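Trafficking protein particle complex subunit 3 (Naegleria fowleri, PDB 6AQ3) probably serves as a core subunit of the TRAPP complex, which tethers transport vesicles, and carries a covalently bound palmitic acid. Local coordinates at residues Y35-V39 with L141-I146; L38-M42 with Q55-M59. All blocks are in the same frame, centred on the assembly; numbering follows the deposited sequence.

In the fold
Both contacts show how one helix can pack against a loop and a second helix through adjoining, overlapping surfaces. Helix 25-42 supplies the first segment of each, sharing Leu38 and Val39, and the contact centres lie about 6 Å apart. Contact 1 packs the helix against the loop leading into helix 146-157; contact 2 packs its last turn and a half against helix 49-75. Leu56 joins them: its CD2 is 3.7 Å from Tyr35 OH, and its backbone O is 3.7 Å from Ile146 CG1. The Ile146 side chain is about 4 Å from a bound palmitic acid, whereas in contact 2 the Leu38 side chain is about 8 Å from one. Both contacts also touch the second subunit.

Contact 1. Residues Y35-V39 with L141-I146; sequences YGSLV and LYYSNI
Two tyrosines and a valine carry most of this contact, which illustrates how a helix packs on an irregular loop by pairing one loop carbonyl with a tyrosine hydroxyl and covering the rest with apolar contacts. Residues 35-39 are helix, Val39 N hydrogen-bonded to Tyr35 O at 3.0 Å. Residues 141-146 run from an extended Leu141 through a type I turn, Tyr142 to Asn145, closed by Asn145 N to Tyr142 O at 2.9 Å, and lead into helix 146-157. The nearest CA atoms, of Val39 and Tyr143, are 7.1 Å apart. Tyr35, chi1 t, points toward the loop, and its OH donates a hydrogen bond to Tyr143 O at 2.6 Å. Its ring edge meets the face of the Tyr143 ring in an offset edge-to-face pair, centroids 5.7 Å apart, planes at 86°, while Tyr35 CE1 lies 3.6 Å from Ile146 CG2. Tyr143, also t, leaves its backbone sideways, but its hydroxyl end reaches the helix: OH lies 3.1 Å from Gly36 CA, a CB there would be just as close, and one water donates to both Tyr143 OH (2.9 Å) and Gly36 O (3.1 Å). Val39 CG2 makes a CH-pi contact 4.2 Å from the Tyr143 ring centroid. In this loop-to-helix packing within the TRAPP component fold, Tyr142 N and Asn145 ND2 hydrogen-bond to Asn53 of helix 49-75, and Ser144 and Asn145 touch Tyr166 of strand 160-168.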
ATOM      1  N   TYR C  35       0.732  -3.380   1.836  1.00 40.59           N
ATOM      2  CA  TYR C  35      -0.338  -3.982   2.625  1.00 39.32           C
ATOM      3  C   TYR C  35       0.154  -5.230   3.340  1.00 47.84           C
ATOM      4  O   TYR C  35      -0.137  -5.427   4.528  1.00 42.95           O
ATOM      5  CB  TYR C  35      -1.542  -4.307   1.727  1.00 37.98           C
ATOM      6  CG  TYR C  35      -2.726  -4.887   2.486  1.00 44.06           C
ATOM      7  CD1 TYR C  35      -3.407  -4.116   3.427  1.00 46.67           C
ATOM      8  CD2 TYR C  35      -3.162  -6.185   2.270  1.00 40.94           C
ATOM      9  CE1 TYR C  35      -4.473  -4.619   4.136  1.00 39.25           C
ATOM     10  CE2 TYR C  35      -4.246  -6.705   2.979  1.00 41.93           C
ATOM     11  CZ  TYR C  35      -4.900  -5.902   3.914  1.00 45.79           C
ATOM     12  OH  TYR C  35      -5.973  -6.375   4.646  1.00 41.65           O
ATOM     13  N   GLY C  36       0.953  -6.053   2.644  1.00 51.26           N
ATOM     14  CA  GLY C  36       1.504  -7.250   3.268  1.00 40.92           C
ATOM     15  C   GLY C  36       2.364  -6.956   4.482  1.00 43.84           C
ATOM     16  O   GLY C  36       2.300  -7.679   5.482  1.00 42.13           O
ATOM     17  N   SER C  37       3.162  -5.877   4.424  1.00 42.51           N
ATOM     18  CA  SER C  37       3.932  -5.473   5.599  1.00 44.34           C
ATOM     19  C   SER C  37       3.012  -5.073   6.752  1.00 45.37           C
ATOM     20  O   SER C  37       3.366  -5.249   7.923  1.00 50.68           O
ATOM     21  CB  SER C  37       4.865  -4.306   5.265  1.00 47.42           C
ATOM     22  OG  SER C  37       5.653  -4.569   4.121  1.00 54.01           O
ATOM     23  N   LEU C  38       1.863  -4.470   6.442  1.00 45.89           N
ATOM     24  CA  LEU C  38       0.902  -4.108   7.481  1.00 46.46           C
ATOM     25  C   LEU C  38       0.334  -5.354   8.155  1.00 40.49           C
ATOM     26  O   LEU C  38       0.349  -5.460   9.387  1.00 42.97           O
ATOM     27  CB  LEU C  38      -0.214  -3.240   6.887  1.00 40.91           C
ATOM     28  CG  LEU C  38      -1.450  -2.968   7.768  1.00 47.62           C
ATOM     29  CD1 LEU C  38      -1.088  -2.263   9.086  1.00 40.27           C
ATOM     30  CD2 LEU C  38      -2.449  -2.142   7.002  1.00 48.75           C
ATOM     31  N   VAL C  39      -0.169  -6.312   7.364  1.00 36.44           N
ATOM     32  CA  VAL C  39      -0.739  -7.531   7.952  1.00 36.80           C
ATOM     33  C   VAL C  39       0.326  -8.274   8.739  1.00 43.67           C
ATOM     34  O   VAL C  39       0.082  -8.735   9.860  1.00 46.68           O
ATOM     35  CB  VAL C  39      -1.349  -8.432   6.869  1.00 38.68           C
ATOM     36  CG1 VAL C  39      -1.970  -9.669   7.495  1.00 41.60           C
ATOM     37  CG2 VAL C  39      -2.350  -7.665   6.013  1.00 38.97           C
ATOM     38  N   LEU C 141      -7.938 -15.874   9.865  1.00 46.87           N
ATOM     39  CA  LEU C 141      -7.574 -14.532   9.431  1.00 40.90           C
ATOM     40  C   LEU C 141      -8.184 -14.258   8.065  1.00 46.62           C
ATOM     41  O   LEU C 141      -8.144 -15.108   7.166  1.00 47.52           O
ATOM     42  CB  LEU C 141      -6.051 -14.410   9.331  1.00 41.09           C
ATOM     43  CG  LEU C 141      -5.480 -13.198   8.605  1.00 41.59           C
ATOM     44  CD1 LEU C 141      -5.602 -11.976   9.495  1.00 41.28           C
ATOM     45  CD2 LEU C 141      -4.018 -13.472   8.197  1.00 47.27           C
ATOM     46  N   TYR C 142      -8.757 -13.075   7.903  1.00 45.39           N
ATOM     47  CA  TYR C 142      -9.188 -12.633   6.580  1.00 45.71           C
ATOM     48  C   TYR C 142      -8.168 -11.605   6.103  1.00 44.66           C
ATOM     49  O   TYR C 142      -8.323 -10.389   6.293  1.00 44.91           O
ATOM     50  CB  TYR C 142     -10.613 -12.096   6.608  1.00 46.44           C
ATOM     51  CG  TYR C 142     -11.639 -13.200   6.668  1.00 48.27           C
ATOM     52  CD1 TYR C 142     -11.695 -14.177   5.668  1.00 48.03           C
ATOM     53  CD2 TYR C 142     -12.583 -13.255   7.706  1.00 47.93           C
ATOM     54  CE1 TYR C 142     -12.653 -15.199   5.704  1.00 47.93           C
ATOM     55  CE2 TYR C 142     -13.550 -14.279   7.758  1.00 44.63           C
ATOM     56  CZ  TYR C 142     -13.571 -15.244   6.749  1.00 49.23           C
ATOM     57  OH  TYR C 142     -14.500 -16.255   6.771  1.00 45.98           O
ATOM     58  N   TYR C 143      -7.136 -12.128   5.436  1.00 40.16           N
ATOM     59  CA  TYR C 143      -5.969 -11.349   5.038  1.00 39.88           C
ATOM     60  C   TYR C 143      -6.341 -10.038   4.351  1.00 39.50           C
ATOM     61  O   TYR C 143      -5.702  -9.008   4.590  1.00 34.92           O
ATOM     62  CB  TYR C 143      -5.102 -12.201   4.114  1.00 42.55           C
ATOM     63  CG  TYR C 143      -3.775 -11.566   3.774  1.00 41.43           C
ATOM     64  CD1 TYR C 143      -2.672 -11.711   4.610  1.00 44.40           C
ATOM     65  CD2 TYR C 143      -3.639 -10.799   2.631  1.00 39.36           C
ATOM     66  CE1 TYR C 143      -1.439 -11.121   4.291  1.00 44.24           C
ATOM     67  CE2 TYR C 143      -2.453 -10.214   2.316  1.00 46.12           C
ATOM     68  CZ  TYR C 143      -1.354 -10.371   3.144  1.00 45.29           C
ATOM     69  OH  TYR C 143      -0.187  -9.755   2.798  1.00 50.60           O
ATOM     70  N   SER C 144      -7.370 -10.053   3.497  1.00 40.06           N
ATOM     71  CA  SER C 144      -7.786  -8.893   2.712  1.00 38.06           C
ATOM     72  C   SER C 144      -8.982  -8.150   3.300  1.00 40.65           C
ATOM     73  O   SER C 144      -9.691  -7.464   2.555  1.00 41.61           O
ATOM     74  CB  SER C 144      -8.135  -9.312   1.292  1.00 37.37           C
ATOM     75  OG  SER C 144      -7.010  -9.827   0.642  1.00 49.96           O
ATOM     76  N   ASN C 145      -9.180  -8.209   4.623  1.00 35.08           N
ATOM     77  CA  ASN C 145     -10.396  -7.659   5.213  1.00 37.44           C
ATOM     78  C   ASN C 145     -10.528  -6.160   4.993  1.00 49.86           C
ATOM     79  O   ASN C 145     -11.652  -5.632   5.041  1.00 47.34           O
ATOM     80  CB  ASN C 145     -10.451  -7.954   6.706  1.00 38.44           C
ATOM     81  CG  ASN C 145     -11.861  -8.297   7.170  1.00 43.33           C
ATOM     82  OD1 ASN C 145     -12.658  -8.814   6.390  1.00 43.42           O
ATOM     83  ND2 ASN C 145     -12.161  -8.045   8.448  1.00 46.62           N
ATOM     84  N   ILE C 146      -9.415  -5.473   4.707  1.00 42.82           N
ATOM     85  CA  ILE C 146      -9.465  -4.051   4.389  1.00 42.83           C
ATOM     86  C   ILE C 146     -10.473  -3.765   3.274  1.00 47.72           C
ATOM     87  O   ILE C 146     -11.029  -2.663   3.204  1.00 48.90           O
ATOM     88  CB  ILE C 146      -8.057  -3.552   4.031  1.00 41.69           C
ATOM     89  CG1 ILE C 146      -8.002  -2.031   4.083  1.00 49.76           C
ATOM     90  CG2 ILE C 146      -7.673  -4.020   2.631  1.00 38.54           C
ATOM     91  CD1 ILE C 146      -6.591  -1.497   4.199  1.00 57.03           C
TER
HETATM   92  O   HOH W   1       2.118 -10.594   4.416  1.00 47.15           O

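Contact 2. Residues L38-M42 with Q55-M59; sequences LVTQM and QLEKM
Helical segments 38-42 and 55-59 run roughly antiparallel, their N-to-C directions at 144° and their axes no closer than 12.2 Å. The nearest CA pairs are Val39 with Leu56 (8.2 Å) and Met42 with Gln55 (9.2 Å). This wide spacing is bridged mainly by methionine and leucine side chains, with no hydrogen bond across the interface. Met42 (chi1 m, chi2 t, chi3 p) places SD 3.7 Å from Leu56 CD2 and 3.9 Å from Met59 CE, and its CE 3.6 Å from Gln55 CB. Leu38, t then p, brings CD2 to 3.6 Å from Met59 SD and 4.3 Å from Leu56 CD2. Leu56, m then t, also meets Val39, CD1 to CG2 at 4.4 Å. Such plain hydrophobic packing joins consecutive helices of the TRAPP component fold, 25-42 and 49-75. Around it, Glu57 forms a salt bridge with Arg152 of helix 146-157, Val39 touches Tyr143 in the loop before helix 146-157, and Gln41 of the second subunit packs on Leu38, Met42 and Met59.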
ATOM      1  N   LEU C  38       1.863  -4.470   6.442  1.00 45.89           N
ATOM      2  CA  LEU C  38       0.902  -4.108   7.481  1.00 46.46           C
ATOM      3  C   LEU C  38       0.334  -5.354   8.155  1.00 40.49           C
ATOM      4  O   LEU C  38       0.349  -5.460   9.387  1.00 42.97           O
ATOM      5  CB  LEU C  38      -0.214  -3.240   6.887  1.00 40.91           C
ATOM      6  CG  LEU C  38      -1.450  -2.968   7.768  1.00 47.62           C
ATOM      7  CD1 LEU C  38      -1.088  -2.263   9.086  1.00 40.27           C
ATOM      8  CD2 LEU C  38      -2.449  -2.142   7.002  1.00 48.75           C
ATOM      9  N   VAL C  39      -0.169  -6.312   7.364  1.00 36.44           N
ATOM     10  CA  VAL C  39      -0.739  -7.531   7.952  1.00 36.80           C
ATOM     11  C   VAL C  39       0.326  -8.274   8.739  1.00 43.67           C
ATOM     12  O   VAL C  39       0.082  -8.735   9.860  1.00 46.68           O
ATOM     13  CB  VAL C  39      -1.349  -8.432   6.869  1.00 38.68           C
ATOM     14  CG1 VAL C  39      -1.970  -9.669   7.495  1.00 41.60           C
ATOM     15  CG2 VAL C  39      -2.350  -7.665   6.013  1.00 38.97           C
ATOM     16  N   THR C  40       1.547  -8.344   8.189  1.00 44.24           N
ATOM     17  CA  THR C  40       2.650  -9.014   8.872  1.00 42.66           C
ATOM     18  C   THR C  40       2.933  -8.365  10.216  1.00 49.61           C
ATOM     19  O   THR C  40       3.093  -9.056  11.224  1.00 50.63           O
ATOM     20  CB  THR C  40       3.899  -8.992   7.991  1.00 48.59           C
ATOM     21  OG1 THR C  40       3.662  -9.793   6.826  1.00 49.02           O
ATOM     22  CG2 THR C  40       5.152  -9.526   8.763  1.00 40.62           C
ATOM     23  N   GLN C  41       2.956  -7.033  10.258  1.00 49.46           N
ATOM     24  CA  GLN C  41       3.162  -6.353  11.528  1.00 51.17           C
ATOM     25  C   GLN C  41       2.039  -6.656  12.519  1.00 45.10           C
ATOM     26  O   GLN C  41       2.296  -6.889  13.704  1.00 45.19           O
ATOM     27  CB  GLN C  41       3.303  -4.849  11.277  1.00 54.08           C
ATOM     28  CG  GLN C  41       3.286  -4.000  12.541  1.00 60.46           C
ATOM     29  CD  GLN C  41       4.484  -4.220  13.428  1.00 67.65           C
ATOM     30  OE1 GLN C  41       5.541  -4.655  12.968  1.00 77.59           O
ATOM     31  NE2 GLN C  41       4.333  -3.901  14.718  1.00 63.52           N
ATOM     32  N   MET C  42       0.794  -6.681  12.053  1.00 44.11           N
ATOM     33  CA  MET C  42      -0.312  -6.996  12.953  1.00 47.16           C
ATOM     34  C   MET C  42      -0.275  -8.446  13.433  1.00 52.12           C
ATOM     35  O   MET C  42      -0.612  -8.722  14.585  1.00 50.97           O
ATOM     36  CB  MET C  42      -1.642  -6.680  12.285  1.00 45.15           C
ATOM     37  CG  MET C  42      -1.772  -5.202  11.949  1.00 52.93           C
ATOM     38  SD  MET C  42      -3.317  -4.822  11.149  1.00 58.27           S
ATOM     39  CE  MET C  42      -4.440  -5.176  12.490  1.00 65.59           C
ATOM     40  N   GLN C  55      -9.562  -4.577  12.918  1.00 48.19           N
ATOM     41  CA  GLN C  55      -8.763  -3.384  12.655  0.51 48.72           C
ATOM     42  C   GLN C  55      -8.497  -3.192  11.167  1.00 49.91           C
ATOM     43  O   GLN C  55      -8.398  -2.051  10.693  1.00 45.07           O
ATOM     44  CB  GLN C  55      -7.452  -3.461  13.428  0.51 51.44           C
ATOM     45  CG  GLN C  55      -7.622  -3.082  14.870  0.51 59.63           C
ATOM     46  CD  GLN C  55      -8.074  -1.646  15.007  0.51 59.55           C
ATOM     47  OE1 GLN C  55      -7.455  -0.737  14.438  0.51 55.53           O
ATOM     48  NE2 GLN C  55      -9.167  -1.430  15.745  0.51 58.69           N
ATOM     49  N   LEU C  56      -8.358  -4.288  10.414  1.00 43.02           N
ATOM     50  CA  LEU C  56      -8.175  -4.168   8.977  1.00 39.45           C
ATOM     51  C   LEU C  56      -9.421  -3.561   8.344  1.00 47.01           C
ATOM     52  O   LEU C  56      -9.329  -2.714   7.445  1.00 45.53           O
ATOM     53  CB  LEU C  56      -7.853  -5.547   8.374  1.00 36.16           C
ATOM     54  CG  LEU C  56      -6.448  -6.085   8.684  1.00 39.68           C
ATOM     55  CD1 LEU C  56      -6.215  -7.537   8.184  1.00 36.37           C
ATOM     56  CD2 LEU C  56      -5.419  -5.118   8.070  1.00 36.08           C
ATOM     57  N   GLU C  57     -10.597  -3.964   8.833  1.00 45.02           N
ATOM     58  CA  GLU C  57     -11.842  -3.409   8.330  1.00 44.72           C
ATOM     59  C   GLU C  57     -11.955  -1.924   8.646  1.00 43.74           C
ATOM     60  O   GLU C  57     -12.362  -1.132   7.789  1.00 50.19           O
ATOM     61  CB  GLU C  57     -13.017  -4.167   8.933  1.00 43.53           C
ATOM     62  CG  GLU C  57     -14.322  -4.001   8.170  1.00 45.50           C
ATOM     63  CD  GLU C  57     -15.057  -2.712   8.515  1.00 50.16           C
ATOM     64  OE1 GLU C  57     -14.691  -2.059   9.523  1.00 46.58           O
ATOM     65  OE2 GLU C  57     -15.999  -2.354   7.766  1.00 55.27           O
ATOM     66  N   LYS C  58     -11.581  -1.526   9.861  1.00 44.42           N
ATOM     67  CA  LYS C  58     -11.670  -0.122  10.247  1.00 46.14           C
ATOM     68  C   LYS C  58     -10.707   0.741   9.440  1.00 49.47           C
ATOM     69  O   LYS C  58     -11.013   1.898   9.141  1.00 55.71           O
ATOM     70  CB  LYS C  58     -11.422   0.025  11.746  1.00 37.97           C
ATOM     71  N   MET C  59      -9.542   0.201   9.093  1.00 47.89           N
ATOM     72  CA  MET C  59      -8.631   0.912   8.209  1.00 50.12           C
ATOM     73  C   MET C  59      -9.277   1.111   6.844  1.00 49.37           C
ATOM     74  O   MET C  59      -9.183   2.195   6.257  1.00 52.05           O
ATOM     75  CB  MET C  59      -7.315   0.132   8.085  1.00 50.03           C
ATOM     76  CG  MET C  59      -6.420   0.211   9.335  1.00 54.11           C
ATOM     77  SD  MET C  59      -5.060  -1.002   9.279  1.00 62.47           S
ATOM     78  CE  MET C  59      -4.571  -1.090  10.993  1.00 59.05           C
TER